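PRESAN domain-containing protein (Plasmodium falciparum, PDB 7D2W) is of unknown function but, as a helical PHIST-type (PRESAN) domain protein of the malaria parasite, probably works by binding other proteins. Local coordinates at residues L68-I71 with W72-N76; C124-M127 with V128-E132; F163-L166 with H167-Y171. One frame throughout, in Å; residues are numbered along the deposited sequence. Where two conformers were deposited one is given.

How the interactions relate
Each interaction is one turn of an α-helix bonded to the next, and together they sample the three long helices of a four-helix bundle: 65-93 carries interaction 1, 117-144 interaction 2 and 149-181 interaction 3. Interactions 2 and 3 lie closest, with centres about 11 Å apart, and meet in the core, where L131 CD2 is 3.6 Å from F163 CD2. Interaction 1 lies toward one end of the bundle, its centre about 18 Å from that of interaction 2 and about 21 Å from that of interaction 3, yet K75 NZ comes within 4.1 Å of F163 CE2. A bound mercury ion is remote, about 13 Å from the D169 side chain.

Interaction 1 (L68-I71 with W72-N76); sequences LLNI and WNHKN
Backbone hydrogen bonds between residues four apart join L68-I71 to W72-N76: the amides of W72, N73, H74 and K75 bind the carbonyls of L68, L69, N70 and I71. The shortest of the four runs from K75 N to I71 O, at 2.9 Å.

Water extends this polar pattern on the side of L69. One molecule donates to L69 O at 2.8 Å and to the side-chain oxygen N73 OD1 at 2.6 Å, so a main-chain carbonyl already bonded to N73 N is tied also to the side chain of the same asparagine. The water lies in the plane of the W72 indole, at its edge.

Among the side chains, N70 and H74 come together on the partly exposed side. N70 CG stands opposite its own backbone N (chi1 -173°), which swings the amide along the helix to the H74 ring. There OD1 lies at the ring edge, near its plane, 3.1 Å from both H74 NE2 and H74 CD2, with the amide and imidazole planes 59° apart. Within W72-N76, the bend of K75 at chi2 lays its CD 3.7 Å above one indole face, toward the rim.

The opposite side of this turn is buried in the bundle. W72 stacks on F139 and bonds through NE1 to T136 of helix 117-144, which also supplies Q135 to K75 NZ; I71 packs on L52 and F56 of helix 49-58 and on I156 of helix 149-181.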
# COMPACT_ATOMS: atom_id res chain seq x y z
N LEU A 68 0.55 -27.20 -0.79
CA LEU A 68 -0.19 -25.95 -0.87
C LEU A 68 -0.49 -25.38 0.52
O LEU A 68 -0.43 -24.16 0.72
CB LEU A 68 -1.49 -26.17 -1.65
CG LEU A 68 -1.22 -26.34 -3.14
CD1 LEU A 68 -2.51 -26.62 -3.90
CD2 LEU A 68 -0.52 -25.11 -3.71
N LEU A 69 -0.79 -26.25 1.50
CA LEU A 69 -1.07 -25.74 2.84
C LEU A 69 0.19 -25.20 3.50
O LEU A 69 0.14 -24.21 4.24
CB LEU A 69 -1.69 -26.84 3.71
CG LEU A 69 -3.04 -27.36 3.18
CD1 LEU A 69 -3.49 -28.66 3.86
CD2 LEU A 69 -4.09 -26.28 3.32
N ASN A 70 1.33 -25.83 3.23
CA ASN A 70 2.62 -25.35 3.71
C ASN A 70 2.91 -23.94 3.16
O ASN A 70 3.32 -23.06 3.91
CB ASN A 70 3.71 -26.33 3.28
CG ASN A 70 5.06 -26.02 3.87
OD1 ASN A 70 5.79 -25.16 3.36
ND2 ASN A 70 5.43 -26.74 4.92
N ILE A 71 2.68 -23.75 1.87
CA ILE A 71 2.86 -22.43 1.26
C ILE A 71 1.97 -21.40 1.95
O ILE A 71 2.41 -20.28 2.26
CB ILE A 71 2.57 -22.50 -0.25
CG1 ILE A 71 3.74 -23.18 -0.98
CG2 ILE A 71 2.30 -21.13 -0.83
CD1 ILE A 71 3.33 -23.83 -2.28
N TRP A 72 0.70 -21.75 2.21
CA TRP A 72 -0.20 -20.82 2.88
C TRP A 72 0.29 -20.45 4.29
O TRP A 72 0.13 -19.31 4.73
CB TRP A 72 -1.61 -21.41 2.93
CG TRP A 72 -2.69 -20.45 3.35
CD1 TRP A 72 -3.43 -20.50 4.50
CD2 TRP A 72 -3.15 -19.30 2.62
NE1 TRP A 72 -4.32 -19.46 4.53
CE2 TRP A 72 -4.18 -18.71 3.39
CE3 TRP A 72 -2.81 -18.72 1.39
CZ2 TRP A 72 -4.86 -17.57 2.98
CZ3 TRP A 72 -3.50 -17.58 0.98
CH2 TRP A 72 -4.52 -17.03 1.77
N ASN A 73 0.88 -21.41 5.02
CA ASN A 73 1.44 -21.07 6.32
C ASN A 73 2.58 -20.07 6.19
O ASN A 73 2.72 -19.16 7.01
CB ASN A 73 1.91 -22.34 7.05
CG ASN A 73 0.75 -23.21 7.48
OD1 ASN A 73 -0.37 -22.73 7.63
ND2 ASN A 73 1.03 -24.49 7.70
N HIS A 74 3.43 -20.22 5.16
CA HIS A 74 4.46 -19.21 4.92
C HIS A 74 3.84 -17.86 4.56
O HIS A 74 4.36 -16.81 4.95
CB HIS A 74 5.41 -19.67 3.81
CG HIS A 74 6.31 -20.81 4.20
ND1 HIS A 74 7.31 -20.69 5.14
CD2 HIS A 74 6.35 -22.09 3.76
CE1 HIS A 74 7.93 -21.86 5.28
NE2 HIS A 74 7.36 -22.73 4.45
N LYS A 75 2.74 -17.87 3.80
CA LYS A 75 2.02 -16.62 3.52
C LYS A 75 1.55 -15.97 4.82
O LYS A 75 1.73 -14.76 5.03
CB LYS A 75 0.84 -16.89 2.59
CG LYS A 75 -0.06 -15.66 2.35
CD LYS A 75 -1.27 -15.65 3.29
CE LYS A 75 -2.20 -14.46 3.02
NZ LYS A 75 -3.26 -14.43 4.08
N ASN A 76 0.94 -16.76 5.71
CA ASN A 76 0.49 -16.24 6.99
C ASN A 76 1.64 -15.64 7.79
O ASN A 76 1.50 -14.56 8.36
CB ASN A 76 -0.19 -17.34 7.82
CG ASN A 76 -1.62 -17.61 7.38
OD1 ASN A 76 -2.30 -16.74 6.84
ND2 ASN A 76 -2.09 -18.83 7.63
O HOH W 1 -2.00 -23.79 5.97

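Interaction 2 (C124-M127 with V128-E132)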
# COMPACT_ATOMS: atom_id res chain seq x y z
N CYS A 124 -6.72 -2.36 14.83
CA CYS A 124 -5.78 -2.99 13.90
C CYS A 124 -5.90 -4.51 13.96
O CYS A 124 -5.99 -5.18 12.93
CB CYS A 124 -4.35 -2.55 14.22
SG CYS A 124 -3.96 -0.79 13.87
N ASN A 125 -5.93 -5.07 15.17
CA ASN A 125 -5.99 -6.52 15.29
C ASN A 125 -7.31 -7.07 14.76
O ASN A 125 -7.34 -8.14 14.15
CB ASN A 125 -5.75 -6.91 16.74
CG ASN A 125 -4.26 -6.81 17.11
OD1 ASN A 125 -3.43 -7.44 16.47
ND2 ASN A 125 -3.94 -5.98 18.09
N MET A 126 -8.42 -6.35 14.96
CA MET A 126 -9.68 -6.82 14.39
C MET A 126 -9.67 -6.80 12.86
O MET A 126 -10.18 -7.72 12.22
CB MET A 126 -10.84 -5.98 14.93
CG MET A 126 -12.19 -6.57 14.57
SD MET A 126 -12.57 -8.13 15.39
CE MET A 126 -11.79 -7.88 16.98
N MET A 127 -9.12 -5.74 12.26
CA MET A 127 -9.06 -5.70 10.80
C MET A 127 -8.17 -6.82 10.25
O MET A 127 -8.56 -7.53 9.31
CB MET A 127 -8.56 -4.33 10.31
CG MET A 127 -9.55 -3.15 10.56
SD MET A 127 -11.17 -3.43 9.81
CE MET A 127 -10.74 -3.30 8.05
N VAL A 128 -6.99 -7.03 10.83
CA VAL A 128 -6.09 -8.04 10.25
C VAL A 128 -6.60 -9.44 10.54
O VAL A 128 -6.53 -10.33 9.68
CB VAL A 128 -4.62 -7.85 10.70
CG1 VAL A 128 -4.08 -6.48 10.27
CG2 VAL A 128 -4.43 -8.08 12.19
N SER A 129 -7.15 -9.68 11.73
CA SER A 129 -7.61 -11.03 12.02
C SER A 129 -8.81 -11.39 11.15
O SER A 129 -8.91 -12.53 10.67
CB SER A 129 -7.92 -11.20 13.51
OG SER A 129 -9.12 -10.52 13.82
N THR A 130 -9.71 -10.44 10.89
CA THR A 130 -10.84 -10.71 10.02
C THR A 130 -10.39 -10.93 8.58
O THR A 130 -10.93 -11.79 7.87
CB THR A 130 -11.86 -9.58 10.08
OG1 THR A 130 -12.30 -9.40 11.43
CG2 THR A 130 -13.05 -9.90 9.21
N LEU A 131 -9.38 -10.17 8.13
CA LEU A 131 -8.89 -10.39 6.77
C LEU A 131 -8.25 -11.76 6.64
O LEU A 131 -8.45 -12.45 5.63
CB LEU A 131 -7.90 -9.30 6.35
CG LEU A 131 -7.34 -9.41 4.92
CD1 LEU A 131 -8.44 -9.45 3.85
CD2 LEU A 131 -6.37 -8.26 4.61
N GLU A 132 -7.49 -12.19 7.65
CA GLU A 132 -6.85 -13.50 7.59
C GLU A 132 -7.90 -14.61 7.45
O GLU A 132 -7.76 -15.51 6.62
CB GLU A 132 -5.97 -13.70 8.83
CG GLU A 132 -5.18 -14.99 8.86
CD GLU A 132 -4.27 -15.07 10.08
OE1 GLU A 132 -3.36 -14.22 10.21
OE2 GLU A 132 -4.47 -15.99 10.90
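Four regular i to i+4 amide bonds carry the helix from C124-M127 into V128-E132, the first of them from V128 N to C124 O at 3.0 Å. At the next two carbonyls a side-chain hydroxyl joins the amide of the same residue. S129 OG lies between its backbone N and carbonyl carbon (chi1 73°) and from there donates back to N125 O at 3.0 Å, while S129 N donates to the same oxygen at 2.9 Å. The two donors approach from opposite faces of the carbonyl plane, with OG tilted 22° out of it.

T130 repeats the scheme one residue later with a different torsion. In the conformer described, its OG1 is opposite the carbonyl carbon and beside the backbone N (chi1 -58°), which brings the hydroxyl to M126 O at 2.8 Å, a shorter bond than the 3.1 Å from T130 N. Again the carbonyl is gripped from both faces. Such hydroxyl-to-carbonyl bonds back to residue i-4 are a familiar way for serine and threonine to fit into the middle of an α-helix, and here they line the exposed side of helix 117-144, one of the long members of the four-helix bundle. M126 crosses the T130 side chain obliquely, its SD 4.2 Å from T130 OG1.

V128 faces inward instead. Both its methyl branches touch C124 O, with CG2 3.4 Å from that oxygen and close to N125 O as well. Beyond the turn, V128 packs against T83 of helix 65-93 and L166 of helix 149-181, C124 against L87 and L90, and L131 against F163; E132 forms a salt bridge with R80.

Interaction 3 (F163-L166 with H167-Y171)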
# COMPACT_ATOMS: atom_id res chain seq x y z
N PHE A 163 -3.11 -7.55 2.04
CA PHE A 163 -2.63 -7.28 3.39
C PHE A 163 -1.71 -6.07 3.43
O PHE A 163 -1.73 -5.29 4.39
CB PHE A 163 -1.91 -8.51 3.96
CG PHE A 163 -2.66 -9.17 5.07
CD1 PHE A 163 -2.63 -8.62 6.35
CD2 PHE A 163 -3.44 -10.30 4.84
CE1 PHE A 163 -3.36 -9.20 7.38
CE2 PHE A 163 -4.18 -10.90 5.87
CZ PHE A 163 -4.14 -10.34 7.14
N ASP A 164 -0.87 -5.90 2.40
CA ASP A 164 -0.03 -4.71 2.35
C ASP A 164 -0.88 -3.45 2.26
O ASP A 164 -0.55 -2.43 2.89
CB ASP A 164 0.93 -4.78 1.17
CG ASP A 164 2.03 -5.81 1.36
OD1 ASP A 164 2.22 -6.31 2.51
OD2 ASP A 164 2.70 -6.12 0.35
N LYS A 165 -1.97 -3.49 1.49
CA LYS A 165 -2.84 -2.33 1.40
C LYS A 165 -3.55 -2.07 2.72
O LYS A 165 -3.70 -0.92 3.14
CB LYS A 165 -3.86 -2.48 0.28
CG LYS A 165 -5.00 -1.41 0.35
CD LYS A 165 -5.33 -0.77 -0.98
CE LYS A 165 -6.40 0.33 -0.81
NZ LYS A 165 -5.94 1.58 -0.09
N LEU A 166 -3.99 -3.13 3.41
CA LEU A 166 -4.62 -2.92 4.71
C LEU A 166 -3.62 -2.31 5.70
O LEU A 166 -3.96 -1.37 6.42
CB LEU A 166 -5.19 -4.24 5.26
CG LEU A 166 -5.69 -4.18 6.70
CD1 LEU A 166 -6.81 -3.19 6.85
CD2 LEU A 166 -6.14 -5.56 7.19
N HIS A 167 -2.39 -2.83 5.73
CA HIS A 167 -1.39 -2.26 6.63
C HIS A 167 -1.11 -0.80 6.29
O HIS A 167 -0.89 0.02 7.18
CB HIS A 167 -0.09 -3.08 6.56
CG HIS A 167 -0.19 -4.43 7.20
ND1 HIS A 167 0.57 -5.50 6.79
CD2 HIS A 167 -0.95 -4.87 8.23
CE1 HIS A 167 0.28 -6.55 7.54
NE2 HIS A 167 -0.64 -6.20 8.42
N THR A 168 -1.12 -0.47 5.01
CA THR A 168 -0.95 0.92 4.60
C THR A 168 -2.14 1.76 5.06
O THR A 168 -1.95 2.85 5.61
CB THR A 168 -0.80 1.00 3.08
OG1 THR A 168 0.35 0.25 2.69
CG2 THR A 168 -0.62 2.46 2.61
N ASP A 169 -3.36 1.26 4.84
CA ASP A 169 -4.55 2.00 5.25
C ASP A 169 -4.53 2.29 6.74
O ASP A 169 -4.84 3.41 7.17
CB ASP A 169 -5.81 1.21 4.89
CG ASP A 169 -6.12 1.26 3.41
OD1 ASP A 169 -5.38 1.94 2.66
OD2 ASP A 169 -7.07 0.58 2.99
N LEU A 170 -4.17 1.29 7.55
CA LEU A 170 -4.13 1.49 9.00
C LEU A 170 -3.04 2.48 9.39
O LEU A 170 -3.26 3.34 10.25
CB LEU A 170 -3.90 0.14 9.69
CG LEU A 170 -5.09 -0.83 9.66
CD1 LEU A 170 -4.66 -2.24 10.13
CD2 LEU A 170 -6.20 -0.29 10.54
N TYR A 171 -1.85 2.38 8.79
CA TYR A 171 -0.79 3.31 9.14
C TYR A 171 -1.19 4.75 8.81
O TYR A 171 -1.01 5.65 9.64
CB TYR A 171 0.53 2.94 8.45
CG TYR A 171 1.72 3.67 9.04
CD1 TYR A 171 2.30 3.24 10.23
CD2 TYR A 171 2.25 4.80 8.43
CE1 TYR A 171 3.38 3.92 10.78
CE2 TYR A 171 3.32 5.49 8.98
CZ TYR A 171 3.88 5.04 10.15
OH TYR A 171 4.95 5.71 10.70
O HOH W 2 2.56 -5.01 4.64
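K165 reaches forward one turn to D169, and its chain can be traced outward from CB. CB leaves the helix pointing away from the next turn, and chi1 of 167° puts CG opposite the backbone N, where it lies 3.9 Å from D169 OD2. Bends at chi2 and chi4 bring the end back, CE again running beside the carboxylate, and NZ closes a salt bridge to D169 OD1 at 2.8 Å. It uses the syn lone pair, on the side of D169 OD2, which stands 3.4 Å from K165 NZ, so the approach to the two oxygens is unequal.

An i to i+4 lysine-aspartate pair of this kind is a common feature of an α-helix surface, here on helix 149-181 of the four-helix bundle, where the second subunit also approaches: K165 packs on Y53 of that other copy. Nearby, T168 OG1 donates to D164 O at 2.8 Å, and T168 N binds the same oxygen from the opposite face of its plane.

On another side of the helix, F163 and H167 come together. Their rings are inclined at 56°, and H167 NE2 lies at the phenyl edge, in its plane, 3.8 Å from F163 CD1. F163 O sits 3.1 Å above one imidazole face, toward the rim. NE2 is bonded to T83 of helix 65-93, while a water in the plane of the ring hydrogen-bonds to ND1 and donates to D164 OD1; D164 has its salt bridge with R49. Toward the core, L166 CD1 touches L170 CD1 at 4.0 Å, and L131 of helix 117-144 packs against L166.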